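Side-chain contacts in mandelate racemase/muconate lactonizing protein (Alicyclobacillus acidocaldarius LAA1, PDB 3QLD), which is of unknown function but belongs to the enolase superfamily, pairing an N-terminal capping domain with a C-terminal beta/alpha barrel: residues Gly103-Val108 / Ser251-Lys256; Leu144-Ser149 / Pro174-Ala179; Val152-Val157 / Arg185-Asp190; Val269-Leu274 / Gly278-Ala283. All coordinates share one frame; numbering follows the deposited sequence.

Contact 1: Gly103-Val108 / Ser251-Lys256. With SO4 (sulfate ion), chain C; SO4 (sulfate ion), chain D.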
loop_
_atom_site.group_PDB
_atom_site.type_symbol
_atom_site.label_atom_id
_atom_site.label_comp_id
_atom_site.label_asym_id
_atom_site.label_seq_id
_atom_site.Cartn_x
_atom_site.Cartn_y
_atom_site.Cartn_z
ATOM N N GLY A 103 -0.265 0.374 6.257
ATOM C CA GLY A 103 0.154 1.313 5.224
ATOM C C GLY A 103 -0.338 2.708 5.530
ATOM O O GLY A 103 -0.321 3.140 6.733
ATOM N N ASN A 104 -0.798 3.385 4.483
ATOM C CA ASN A 104 -1.357 4.780 4.606
ATOM C C ASN A 104 -0.359 5.707 5.264
ATOM O O ASN A 104 -0.708 6.566 6.096
ATOM C CB ASN A 104 -2.661 4.746 5.399
ATOM C CG ASN A 104 -3.795 4.088 4.565
ATOM O OD1 ASN A 104 -4.370 4.752 3.678
ATOM N ND2 ASN A 104 -4.093 2.818 4.838
ATOM N N ARG A 105 0.915 5.508 4.918
ATOM C CA ARG A 105 1.954 6.214 5.673
ATOM C C ARG A 105 1.968 7.724 5.480
ATOM O O ARG A 105 2.356 8.435 6.416
ATOM C CB ARG A 105 3.318 5.622 5.394
ATOM C CG ARG A 105 3.442 4.298 6.128
ATOM C CD ARG A 105 4.864 3.705 5.886
ATOM N NE ARG A 105 5.034 2.411 6.577
ATOM C CZ ARG A 105 5.775 2.224 7.678
ATOM N NH1 ARG A 105 6.504 3.222 8.218
ATOM N NH2 ARG A 105 5.826 1.008 8.222
HETATM N N MSE A 106 1.554 8.223 4.307
HETATM C CA MSE A 106 1.514 9.677 4.129
HETATM C C MSE A 106 0.402 10.346 4.960
HETATM O O MSE A 106 0.583 11.485 5.461
HETATM C CB MSE A 106 1.412 10.056 2.643
HETATM C CG MSE A 106 2.655 9.642 1.834
HETATM SE SE MSE A 106 2.205 9.766 -0.047
HETATM C CE MSE A 106 3.915 9.293 -0.827
ATOM N N SER A 107 -0.726 9.649 5.105
ATOM C CA SER A 107 -1.843 10.105 5.980
ATOM C C SER A 107 -1.436 10.020 7.456
ATOM O O SER A 107 -1.619 11.001 8.229
ATOM C CB SER A 107 -3.124 9.281 5.709
ATOM O OG SER A 107 -3.632 9.799 4.522
ATOM N N VAL A 108 -0.808 8.910 7.823
ATOM C CA VAL A 108 -0.323 8.728 9.180
ATOM C C VAL A 108 0.682 9.834 9.509
ATOM O O VAL A 108 0.621 10.452 10.595
ATOM C CB VAL A 108 0.307 7.303 9.360
ATOM C CG1 VAL A 108 1.182 7.250 10.612
ATOM C CG2 VAL A 108 -0.815 6.234 9.521
ATOM N N SER A 251 9.084 1.901 4.071
ATOM C CA SER A 251 9.081 1.581 5.495
ATOM C C SER A 251 10.483 1.254 5.914
ATOM O O SER A 251 11.321 0.920 5.073
ATOM C CB SER A 251 8.229 0.347 5.790
ATOM O OG SER A 251 8.848 -0.859 5.319
ATOM N N VAL A 252 10.724 1.320 7.219
ATOM C CA VAL A 252 12.002 0.885 7.817
ATOM C C VAL A 252 12.288 -0.606 7.575
ATOM O O VAL A 252 13.422 -0.974 7.335
ATOM C CB VAL A 252 12.108 1.273 9.333
ATOM C CG1 VAL A 252 13.527 1.033 9.896
ATOM C CG2 VAL A 252 11.774 2.757 9.521
ATOM N N ARG A 253 11.272 -1.471 7.593
ATOM C CA ARG A 253 11.500 -2.894 7.261
ATOM C C ARG A 253 11.939 -3.127 5.787
ATOM O O ARG A 253 12.763 -3.996 5.514
ATOM C CB ARG A 253 10.263 -3.737 7.546
ATOM C CG ARG A 253 10.051 -4.007 9.061
ATOM C CD ARG A 253 8.595 -4.435 9.367
ATOM N NE ARG A 253 7.693 -3.321 9.084
ATOM C CZ ARG A 253 6.391 -3.414 8.813
ATOM N NH1 ARG A 253 5.765 -4.587 8.776
ATOM N NH2 ARG A 253 5.715 -2.304 8.567
ATOM N N GLU A 254 11.371 -2.376 4.858
ATOM C CA GLU A 254 11.803 -2.477 3.452
ATOM C C GLU A 254 13.257 -2.009 3.294
ATOM O O GLU A 254 13.998 -2.504 2.479
ATOM C CB GLU A 254 10.907 -1.646 2.558
ATOM C CG GLU A 254 9.812 -2.474 1.791
ATOM C CD GLU A 254 9.085 -1.619 0.731
ATOM O OE1 GLU A 254 8.552 -0.542 1.096
ATOM O OE2 GLU A 254 9.056 -2.024 -0.468
ATOM N N LEU A 255 13.620 -1.005 4.061
ATOM C CA LEU A 255 14.998 -0.501 4.107
ATOM C C LEU A 255 15.896 -1.572 4.673
ATOM O O LEU A 255 16.960 -1.777 4.150
ATOM C CB LEU A 255 15.116 0.769 4.962
ATOM C CG LEU A 255 16.550 1.399 4.983
ATOM C CD1 LEU A 255 16.971 1.856 3.602
ATOM C CD2 LEU A 255 16.564 2.599 5.920
ATOM N N LYS A 256 15.489 -2.255 5.746
ATOM C CA LYS A 256 16.250 -3.448 6.243
ATOM C C LYS A 256 16.514 -4.511 5.178
ATOM O O LYS A 256 17.646 -5.041 5.066
ATOM C CB LYS A 256 15.625 -4.078 7.526
ATOM C CG LYS A 256 15.897 -3.233 8.746
ATOM C CD LYS A 256 15.195 -3.812 10.039
ATOM C CE LYS A 256 15.482 -2.864 11.220
ATOM N NZ LYS A 256 15.045 -3.381 12.568
HETATM S S SO4 C . 8.352 0.378 9.985
HETATM O O1 SO4 C . 6.902 0.245 10.109
HETATM O O2 SO4 C . 8.673 1.648 9.345
HETATM O O3 SO4 C . 8.982 0.425 11.303
HETATM O O4 SO4 C . 8.833 -0.784 9.231
HETATM S S SO4 D . 2.574 -1.452 7.121
HETATM O O1 SO4 D . 2.242 -2.069 5.832
HETATM O O2 SO4 D . 1.409 -1.357 7.994
HETATM O O3 SO4 D . 3.542 -2.293 7.816
HETATM O O4 SO4 D . 3.150 -0.119 6.914
#
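The starts of helices 105-123 and 252-261 face each other, with the CA atoms of Arg105 and Ser251 8.5 Å apart. Arg105 reaches across with a chain extended from CG to NE. One face of its guanidinium rests on Ser251 CB, which lies off-centre toward the rim, 3.5 Å from Arg105 NH2. The Ser251 hydroxyl is used within its own segment. Placed between the backbone N and the carbonyl carbon (chi1 71°), Ser251 OG accepts from Glu254 N at 3.0 Å and caps the helix.

Sulfate C occupies the start of the same helix. Its O2 takes the backbone N-H of Val252 at 3.0 Å. Its O4 is gripped twice by Arg253, through the backbone N and through the side chain. The side-chain bond, from Arg253 NE to O4, is 2.8 Å long and almost straight at 176°. A bend at chi3 folds the Arg253 chain back to the anion. The edge of the Arg105 guanidinium serves both sulfates: Arg105 NE reaches O4 of sulfate D at 3.2 Å, while Arg105 NH1 bonds weakly to O2 of sulfate C and also donates to Leu274 O. Gly103 N also holds sulfate D. The two anions probably offset the charges of the paired arginines. Backbone N-H groups and arginines gathered at a helix N-terminus are characteristic of anion binding; here the anion is sulfate, held where a helix of the N-terminal family region meets the barrel.

Contact 2: Leu144-Ser149 / Pro174-Ala179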
loop_
_atom_site.group_PDB
_atom_site.type_symbol
_atom_site.label_atom_id
_atom_site.label_comp_id
_atom_site.label_asym_id
_atom_site.label_seq_id
_atom_site.Cartn_x
_atom_site.Cartn_y
_atom_site.Cartn_z
ATOM N N LEU A 144 16.643 18.117 -14.022
ATOM C CA LEU A 144 16.518 18.525 -15.422
ATOM C C LEU A 144 15.841 17.412 -16.218
ATOM O O LEU A 144 16.272 16.224 -16.143
ATOM C CB LEU A 144 17.882 18.872 -16.032
ATOM C CG LEU A 144 18.895 19.773 -15.297
ATOM C CD1 LEU A 144 20.040 19.999 -16.194
ATOM C CD2 LEU A 144 18.283 21.121 -14.850
ATOM N N GLY A 145 14.780 17.784 -16.956
ATOM C CA GLY A 145 13.996 16.813 -17.741
ATOM C C GLY A 145 14.814 16.301 -18.903
ATOM O O GLY A 145 15.823 16.904 -19.251
HETATM N N MSE A 146 14.416 15.206 -19.540
HETATM C CA MSE A 146 15.185 14.818 -20.726
HETATM C C MSE A 146 14.658 15.451 -22.019
HETATM O O MSE A 146 13.439 15.637 -22.180
HETATM C CB MSE A 146 15.322 13.289 -20.869
HETATM C CG MSE A 146 14.070 12.503 -21.054
HETATM SE SE MSE A 146 14.461 10.569 -20.797
HETATM C CE MSE A 146 13.180 9.791 -22.078
ATOM N N SER A 147 15.564 15.776 -22.936
ATOM C CA SER A 147 15.148 16.174 -24.307
ATOM C C SER A 147 15.907 15.412 -25.379
ATOM O O SER A 147 17.063 15.030 -25.190
ATOM C CB SER A 147 15.317 17.677 -24.538
ATOM O OG SER A 147 16.467 18.120 -23.862
ATOM N N GLU A 148 15.255 15.202 -26.521
ATOM C CA GLU A 148 15.919 14.535 -27.637
ATOM C C GLU A 148 16.941 15.483 -28.277
ATOM O O GLU A 148 17.757 15.055 -29.103
ATOM C CB GLU A 148 14.895 13.977 -28.641
ATOM C CG GLU A 148 15.237 12.558 -29.121
ATOM C CD GLU A 148 14.081 11.569 -28.911
ATOM O OE1 GLU A 148 14.122 10.468 -29.501
ATOM O OE2 GLU A 148 13.139 11.881 -28.146
ATOM N N SER A 149 16.899 16.753 -27.842
ATOM C CA SER A 149 17.905 17.769 -28.152
ATOM C C SER A 149 18.974 17.918 -27.052
ATOM O O SER A 149 18.700 18.410 -25.953
ATOM C CB SER A 149 17.212 19.124 -28.399
ATOM O OG SER A 149 18.154 20.186 -28.525
ATOM N N PRO A 174 16.541 4.398 -21.387
ATOM C CA PRO A 174 17.347 3.656 -22.344
ATOM C C PRO A 174 17.391 4.402 -23.683
ATOM O O PRO A 174 16.352 4.796 -24.174
ATOM C CB PRO A 174 16.590 2.336 -22.469
ATOM C CG PRO A 174 15.864 2.205 -21.104
ATOM C CD PRO A 174 15.432 3.588 -20.831
ATOM N N GLY A 175 18.592 4.647 -24.214
ATOM C CA GLY A 175 18.736 5.311 -25.510
ATOM C C GLY A 175 18.964 6.791 -25.363
ATOM O O GLY A 175 19.347 7.468 -26.341
ATOM N N ARG A 176 18.690 7.317 -24.168
ATOM C CA ARG A 176 18.883 8.744 -23.863
ATOM C C ARG A 176 19.450 8.773 -22.462
ATOM O O ARG A 176 18.806 9.176 -21.520
ATOM C CB ARG A 176 17.563 9.507 -23.967
ATOM C CG ARG A 176 16.435 8.712 -24.721
ATOM C CD ARG A 176 15.440 9.535 -25.581
ATOM N NE ARG A 176 15.142 10.872 -25.048
ATOM C CZ ARG A 176 13.923 11.386 -24.883
ATOM N NH1 ARG A 176 13.789 12.621 -24.394
ATOM N NH2 ARG A 176 12.832 10.681 -25.214
ATOM N N ASP A 177 20.703 8.342 -22.350
ATOM C CA ASP A 177 21.385 8.271 -21.066
ATOM C C ASP A 177 22.874 8.629 -21.216
ATOM O O ASP A 177 23.291 9.678 -20.733
ATOM C CB ASP A 177 21.188 6.888 -20.368
ATOM C CG ASP A 177 21.313 5.680 -21.331
ATOM O OD1 ASP A 177 22.038 5.724 -22.341
ATOM O OD2 ASP A 177 20.673 4.635 -21.060
ATOM N N ARG A 178 23.633 7.758 -21.869
ATOM C CA ARG A 178 25.107 7.908 -21.962
ATOM C C ARG A 178 25.485 9.271 -22.600
ATOM O O ARG A 178 26.379 9.973 -22.114
ATOM C CB ARG A 178 25.713 6.727 -22.742
ATOM C CG ARG A 178 27.213 6.594 -22.550
ATOM C CD ARG A 178 27.882 5.750 -23.618
ATOM N NE ARG A 178 29.349 5.923 -23.612
ATOM C CZ ARG A 178 30.116 6.145 -24.685
ATOM N NH1 ARG A 178 29.586 6.245 -25.910
ATOM N NH2 ARG A 178 31.442 6.260 -24.533
ATOM N N ALA A 179 24.782 9.653 -23.664
ATOM C CA ALA A 179 25.156 10.885 -24.411
ATOM C C ALA A 179 24.991 12.188 -23.585
ATOM O O ALA A 179 25.916 13.058 -23.497
ATOM C CB ALA A 179 24.395 10.945 -25.731
#
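Glu148 OE2 and Arg176 NH2 form a salt bridge at 3.2 Å. The oxygen sits over one face of the guanidinium, displaced toward its rim, and no N-H points at it. The attraction is therefore one of charge alone. The carboxylate and guanidinium planes are 32° apart, so the two groups are tilted against each other. A bend at chi2 brings the Glu148 carboxylate across the arginine.

Selenomethionine Met146 covers the opposite face. Its methyl CE stands over the centre of the guanidinium, 3.3 Å from Arg176 CZ. The CG of Met146 also reaches Arg176 NH1, at 3.4 Å. Both side chains cross Arg176 at about a right angle. With CE on one face and OE2 on the other, the flat group lies between a methyl and a carboxylate. Bends at chi2 and chi3 of Arg176 bring it there. The backbone of Ser147 is also close, with Ser147 C 3.6 Å from Arg176 NH1. Arg176 NE is buried here and has no partner in the model.

The flanking turns are tied down locally. Ser147 OG donates to Ser149 O at 3.1 Å, and Ser149 OG weakly caps Val152 N at the start of helix 150-162. On the other segment, Asp177 OD2 is bonded to Tyr201 OH. The contact lies at the surface. It joins two successive beta-alpha loops, those that follow the adjacent parallel strands 137-144 and 167-171 of the beta/alpha barrel.

Contact 3: Val152-Val157 / Arg185-Asp190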
loop_
_atom_site.group_PDB
_atom_site.type_symbol
_atom_site.label_atom_id
_atom_site.label_comp_id
_atom_site.label_asym_id
_atom_site.label_seq_id
_atom_site.Cartn_x
_atom_site.Cartn_y
_atom_site.Cartn_z
ATOM N N VAL A 152 19.242 21.769 -25.809
ATOM C CA VAL A 152 18.304 22.096 -24.742
ATOM C C VAL A 152 18.911 21.654 -23.402
ATOM O O VAL A 152 19.040 22.463 -22.481
ATOM C CB VAL A 152 16.918 21.414 -24.938
ATOM C CG1 VAL A 152 15.924 21.796 -23.774
ATOM C CG2 VAL A 152 16.307 21.753 -26.292
ATOM N N LEU A 153 19.327 20.388 -23.323
ATOM C CA LEU A 153 19.898 19.846 -22.079
ATOM C C LEU A 153 21.015 20.704 -21.467
ATOM O O LEU A 153 20.913 21.155 -20.305
ATOM C CB LEU A 153 20.392 18.404 -22.278
ATOM C CG LEU A 153 20.981 17.905 -20.957
ATOM C CD1 LEU A 153 19.896 17.621 -19.951
ATOM C CD2 LEU A 153 21.858 16.727 -21.168
ATOM N N ILE A 154 22.064 20.906 -22.253
ATOM C CA ILE A 154 23.261 21.655 -21.819
ATOM C C ILE A 154 22.906 23.103 -21.456
ATOM O O ILE A 154 23.452 23.703 -20.508
ATOM C CB ILE A 154 24.372 21.577 -22.892
ATOM C CG1 ILE A 154 24.990 20.166 -22.927
ATOM C CG2 ILE A 154 25.465 22.621 -22.633
ATOM C CD1 ILE A 154 25.851 19.806 -21.706
ATOM N N GLN A 155 21.943 23.648 -22.193
ATOM C CA GLN A 155 21.431 24.958 -21.860
ATOM C C GLN A 155 20.742 24.915 -20.505
ATOM O O GLN A 155 20.977 25.804 -19.694
ATOM C CB GLN A 155 20.521 25.457 -22.957
ATOM C CG GLN A 155 21.244 25.526 -24.325
ATOM C CD GLN A 155 20.289 25.793 -25.530
ATOM O OE1 GLN A 155 19.319 26.582 -25.440
ATOM N NE2 GLN A 155 20.589 25.157 -26.665
ATOM N N SER A 156 19.936 23.869 -20.230
ATOM C CA SER A 156 19.301 23.731 -18.927
ATOM C C SER A 156 20.331 23.604 -17.823
ATOM O O SER A 156 20.157 24.227 -16.777
ATOM C CB SER A 156 18.371 22.504 -18.885
ATOM O OG SER A 156 17.281 22.719 -19.759
ATOM N N VAL A 157 21.362 22.773 -18.026
ATOM C CA VAL A 157 22.466 22.621 -17.040
ATOM C C VAL A 157 23.211 23.917 -16.672
ATOM O O VAL A 157 23.412 24.251 -15.495
ATOM C CB VAL A 157 23.508 21.622 -17.502
ATOM C CG1 VAL A 157 24.467 21.310 -16.333
ATOM C CG2 VAL A 157 22.817 20.289 -18.080
ATOM N N ARG A 185 29.170 15.688 -17.893
ATOM C CA ARG A 185 30.402 15.390 -17.153
ATOM C C ARG A 185 31.676 16.066 -17.749
ATOM O O ARG A 185 32.530 16.508 -17.004
ATOM C CB ARG A 185 30.649 13.864 -17.138
ATOM C CG ARG A 185 31.929 13.442 -16.325
ATOM C CD ARG A 185 32.046 14.192 -15.011
ATOM N NE ARG A 185 31.226 13.682 -13.899
ATOM C CZ ARG A 185 30.803 14.378 -12.848
ATOM N NH1 ARG A 185 31.013 15.694 -12.747
ATOM N NH2 ARG A 185 30.090 13.761 -11.898
ATOM N N LEU A 186 31.788 16.080 -19.074
ATOM C CA LEU A 186 32.961 16.711 -19.726
ATOM C C LEU A 186 32.958 18.230 -19.446
ATOM O O LEU A 186 33.951 18.783 -18.944
ATOM C CB LEU A 186 33.008 16.384 -21.231
ATOM C CG LEU A 186 34.206 16.976 -22.039
ATOM C CD1 LEU A 186 35.592 16.821 -21.323
ATOM C CD2 LEU A 186 34.264 16.436 -23.496
ATOM N N ARG A 187 31.807 18.850 -19.661
ATOM C CA ARG A 187 31.600 20.294 -19.419
ATOM C C ARG A 187 31.727 20.701 -17.954
ATOM O O ARG A 187 32.196 21.807 -17.650
ATOM C CB ARG A 187 30.229 20.723 -19.960
ATOM C CG ARG A 187 29.906 22.216 -19.819
ATOM C CD ARG A 187 28.517 22.474 -20.367
ATOM N NE ARG A 187 28.200 23.863 -20.747
ATOM C CZ ARG A 187 28.553 24.427 -21.901
ATOM N NH1 ARG A 187 29.249 23.746 -22.794
ATOM N NH2 ARG A 187 28.162 25.657 -22.195
ATOM N N TYR A 188 31.340 19.815 -17.046
ATOM C CA TYR A 188 31.358 20.120 -15.615
ATOM C C TYR A 188 32.101 19.072 -14.806
ATOM O O TYR A 188 31.475 18.252 -14.102
ATOM C CB TYR A 188 29.924 20.318 -15.060
ATOM C CG TYR A 188 29.284 21.613 -15.518
ATOM C CD1 TYR A 188 29.652 22.852 -14.939
ATOM C CD2 TYR A 188 28.383 21.625 -16.573
ATOM C CE1 TYR A 188 29.055 24.088 -15.407
ATOM C CE2 TYR A 188 27.803 22.831 -17.029
ATOM C CZ TYR A 188 28.136 24.038 -16.432
ATOM O OH TYR A 188 27.587 25.193 -16.947
ATOM N N PRO A 189 33.449 19.094 -14.869
ATOM C CA PRO A 189 34.240 18.027 -14.266
ATOM C C PRO A 189 34.058 17.843 -12.786
ATOM O O PRO A 189 34.305 16.754 -12.274
ATOM C CB PRO A 189 35.695 18.464 -14.540
ATOM C CG PRO A 189 35.611 19.276 -15.795
ATOM C CD PRO A 189 34.296 20.040 -15.637
ATOM N N ASP A 190 33.659 18.873 -12.070
ATOM C CA ASP A 190 33.577 18.752 -10.609
ATOM C C ASP A 190 32.170 18.851 -10.029
ATOM O O ASP A 190 32.004 18.855 -8.794
ATOM C CB ASP A 190 34.505 19.775 -9.921
ATOM C CG ASP A 190 35.956 19.593 -10.352
ATOM O OD1 ASP A 190 36.513 18.526 -9.994
ATOM O OD2 ASP A 190 36.508 20.463 -11.089
#
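Arg187 starts with CG opposite its backbone N (chi1 -178°) and runs extended to NE, which carries its guanidinium over to Ile154. In Ile154, chi1 of -72° turns CG1 beside the backbone N and leaves the CG2 methyl to meet the arginine. The two residues belong to helices 150-162 and 178-187, consecutive helices on the outside of the beta/alpha barrel.

Ile154 CG2 lies over one face of the guanidinium, toward its rim, and is 3.5 Å from Arg187 NE. The isoleucine also touches the aliphatic part of the chain, with Ile154 CD1 4.0 Å from Arg187 CD. Deeper in, Val157 CG1 meets the Tyr188 ring at CE2, 3.7 Å away. These two side chains run past each other in opposite directions. Val184 on helix 178-187 extends the apolar patch, touching both Ile154 and Val157.

The polar ends converge on one residue just past the first segment. Asp158 OD1 receives a salt bridge from Arg187 NE and a hydrogen bond with Tyr188 OH. This shared oxygen helps fix both side chains against helix 150-162. Tyr188 is where helix 178-187 gives way to a turn, and its carbonyl is taken by a side chain from the last helical turn. Arg185 NH1 donates to Tyr188 O at 2.9 Å, lying in the carbonyl plane with a C=O...N angle of 156°.

Contact 4: Val269-Leu274 / Gly278-Ala283. With SO4 (sulfate ion), chain C.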
loop_
_atom_site.group_PDB
_atom_site.type_symbol
_atom_site.label_atom_id
_atom_site.label_comp_id
_atom_site.label_asym_id
_atom_site.label_seq_id
_atom_site.Cartn_x
_atom_site.Cartn_y
_atom_site.Cartn_z
ATOM N N VAL A 269 15.033 10.165 1.138
ATOM C CA VAL A 269 14.156 10.255 2.319
ATOM C C VAL A 269 13.051 11.279 2.066
ATOM O O VAL A 269 13.341 12.413 1.686
ATOM C CB VAL A 269 14.944 10.698 3.556
ATOM C CG1 VAL A 269 13.970 11.086 4.771
ATOM C CG2 VAL A 269 15.907 9.541 3.965
ATOM N N LYS A 270 11.771 10.892 2.262
ATOM C CA LYS A 270 10.712 11.921 2.290
ATOM C C LYS A 270 9.910 11.527 3.531
ATOM O O LYS A 270 9.383 10.436 3.595
ATOM C CB LYS A 270 9.866 11.909 1.025
ATOM C CG LYS A 270 10.644 12.141 -0.258
ATOM C CD LYS A 270 9.773 12.161 -1.518
ATOM C CE LYS A 270 10.692 12.136 -2.748
ATOM N NZ LYS A 270 9.985 12.075 -4.044
ATOM N N PRO A 271 9.976 12.346 4.585
ATOM C CA PRO A 271 9.392 11.991 5.873
ATOM C C PRO A 271 7.941 11.565 5.729
ATOM O O PRO A 271 7.508 10.646 6.395
ATOM C CB PRO A 271 9.580 13.294 6.713
ATOM C CG PRO A 271 10.797 13.926 6.055
ATOM C CD PRO A 271 10.713 13.632 4.611
ATOM N N GLY A 272 7.193 12.210 4.837
ATOM C CA GLY A 272 5.776 11.848 4.666
ATOM C C GLY A 272 5.641 10.440 4.095
ATOM O O GLY A 272 4.839 9.644 4.555
ATOM N N ARG A 273 6.480 10.095 3.128
ATOM C CA ARG A 273 6.373 8.757 2.473
ATOM C C ARG A 273 6.697 7.694 3.543
ATOM O O ARG A 273 6.164 6.593 3.552
ATOM C CB ARG A 273 7.399 8.703 1.303
ATOM C CG ARG A 273 7.288 7.451 0.374
ATOM C CD ARG A 273 8.500 7.316 -0.691
ATOM N NE ARG A 273 9.709 6.756 -0.041
ATOM C CZ ARG A 273 10.868 7.400 0.118
ATOM N NH1 ARG A 273 11.038 8.625 -0.365
ATOM N NH2 ARG A 273 11.883 6.782 0.749
ATOM N N LEU A 274 7.592 8.029 4.469
ATOM C CA LEU A 274 8.042 7.040 5.473
ATOM C C LEU A 274 7.139 6.888 6.672
ATOM O O LEU A 274 7.262 5.933 7.422
ATOM C CB LEU A 274 9.513 7.312 5.879
ATOM C CG LEU A 274 10.504 7.065 4.761
ATOM C CD1 LEU A 274 11.862 7.666 5.184
ATOM C CD2 LEU A 274 10.586 5.528 4.586
ATOM N N GLY A 278 9.419 10.459 13.342
ATOM C CA GLY A 278 9.894 9.290 14.093
ATOM C C GLY A 278 10.350 8.153 13.166
ATOM O O GLY A 278 11.416 7.525 13.383
ATOM N N ALA A 279 9.549 7.883 12.134
ATOM C CA ALA A 279 9.962 6.916 11.097
ATOM C C ALA A 279 11.228 7.312 10.321
ATOM O O ALA A 279 12.098 6.445 10.040
ATOM C CB ALA A 279 8.789 6.549 10.162
ATOM N N THR A 280 11.357 8.594 10.015
ATOM C CA THR A 280 12.511 9.118 9.362
ATOM C C THR A 280 13.784 8.908 10.241
ATOM O O THR A 280 14.827 8.461 9.746
ATOM C CB THR A 280 12.357 10.594 9.077
ATOM O OG1 THR A 280 11.254 10.762 8.186
ATOM C CG2 THR A 280 13.626 11.168 8.394
ATOM N N LEU A 281 13.694 9.231 11.522
ATOM C CA LEU A 281 14.865 8.984 12.443
ATOM C C LEU A 281 15.232 7.500 12.483
ATOM O O LEU A 281 16.426 7.181 12.461
ATOM C CB LEU A 281 14.582 9.493 13.879
ATOM C CG LEU A 281 14.410 11.020 13.906
ATOM C CD1 LEU A 281 13.895 11.535 15.269
ATOM C CD2 LEU A 281 15.663 11.716 13.472
ATOM N N ARG A 282 14.233 6.610 12.589
ATOM C CA ARG A 282 14.494 5.154 12.509
ATOM C C ARG A 282 15.123 4.683 11.207
ATOM O O ARG A 282 16.027 3.833 11.245
ATOM C CB ARG A 282 13.276 4.303 12.812
ATOM C CG ARG A 282 12.804 4.437 14.249
ATOM C CD ARG A 282 11.655 3.534 14.607
ATOM N NE ARG A 282 10.413 3.914 13.915
ATOM C CZ ARG A 282 9.862 3.165 12.966
ATOM N NH1 ARG A 282 8.745 3.557 12.360
ATOM N NH2 ARG A 282 10.423 1.997 12.646
ATOM N N ALA A 283 14.680 5.233 10.070
ATOM C CA ALA A 283 15.305 4.955 8.770
ATOM C C ALA A 283 16.754 5.417 8.694
ATOM O O ALA A 283 17.608 4.744 8.087
ATOM C CB ALA A 283 14.523 5.618 7.594
HETATM S S SO4 C . 8.352 0.378 9.985
HETATM O O1 SO4 C . 6.902 0.245 10.109
HETATM O O2 SO4 C . 8.673 1.648 9.345
HETATM O O3 SO4 C . 8.982 0.425 11.303
HETATM O O4 SO4 C . 8.833 -0.784 9.231
#
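Thr280 and Ala279 make the tight part of this contact, pressed against the backbone of the facing segment. Thr280 OG1 is 3.2 Å from Pro271 CA, and the proline CB is close beside it. This is packing, since the hydroxyl has its hydrogen bond with Gly276 O. The methyl branch goes the other way: Thr280 CG2, anti to the backbone N (chi1 -62° for OG1), meets Val269 CG1 at 3.6 Å. Ala279 CB lies 3.2 Å from Leu274 O. That oxygen accepts from Arg105 NH1.

The segments lie on either end of the connection in a beta-alpha unit of the barrel: strand 266-269 ends, a short weakly bonded helix follows, and helix 277-289 packs back on both.

Packing is looser around the Leu274 side chain. Its CD1 stays 4.1 Å from Ala283 CB, and its CB is 4.4 Å from Ala279 CB. Ala283 also touches Leu255 of the neighbouring helix 252-261. Arg282 marks the solvent side. It bends at chi3 and turns the edge of its guanidinium to sulfate C, where Arg282 NH2 bonds to O3 at 2.5 Å with an N-H...O angle of 156°.

Overall arrangement
The four contacts form two groups. Contacts 1 and 4 have centres about 8 Å apart, and both hold sulfate C. They also pack directly on each other: Met106 CG is 3.5 Å from Gly272 O, and Leu255 CD2 is 3.2 Å from Ala283 O. Contacts 2 and 3 have centres about 12 Å apart and both use helix 178-187. There Leu144 CD1 packs on Val157 CG2 at 3.4 Å. Between the groups, contacts 2 and 4 come nearest, about 13 Å apart at their nearest atoms. The centres of contacts 1 and 3 are about 36 Å apart, on opposite sides of the chain's centre. Along the sequence, contacts 2 and 3 are nested within the loop closed by contact 1.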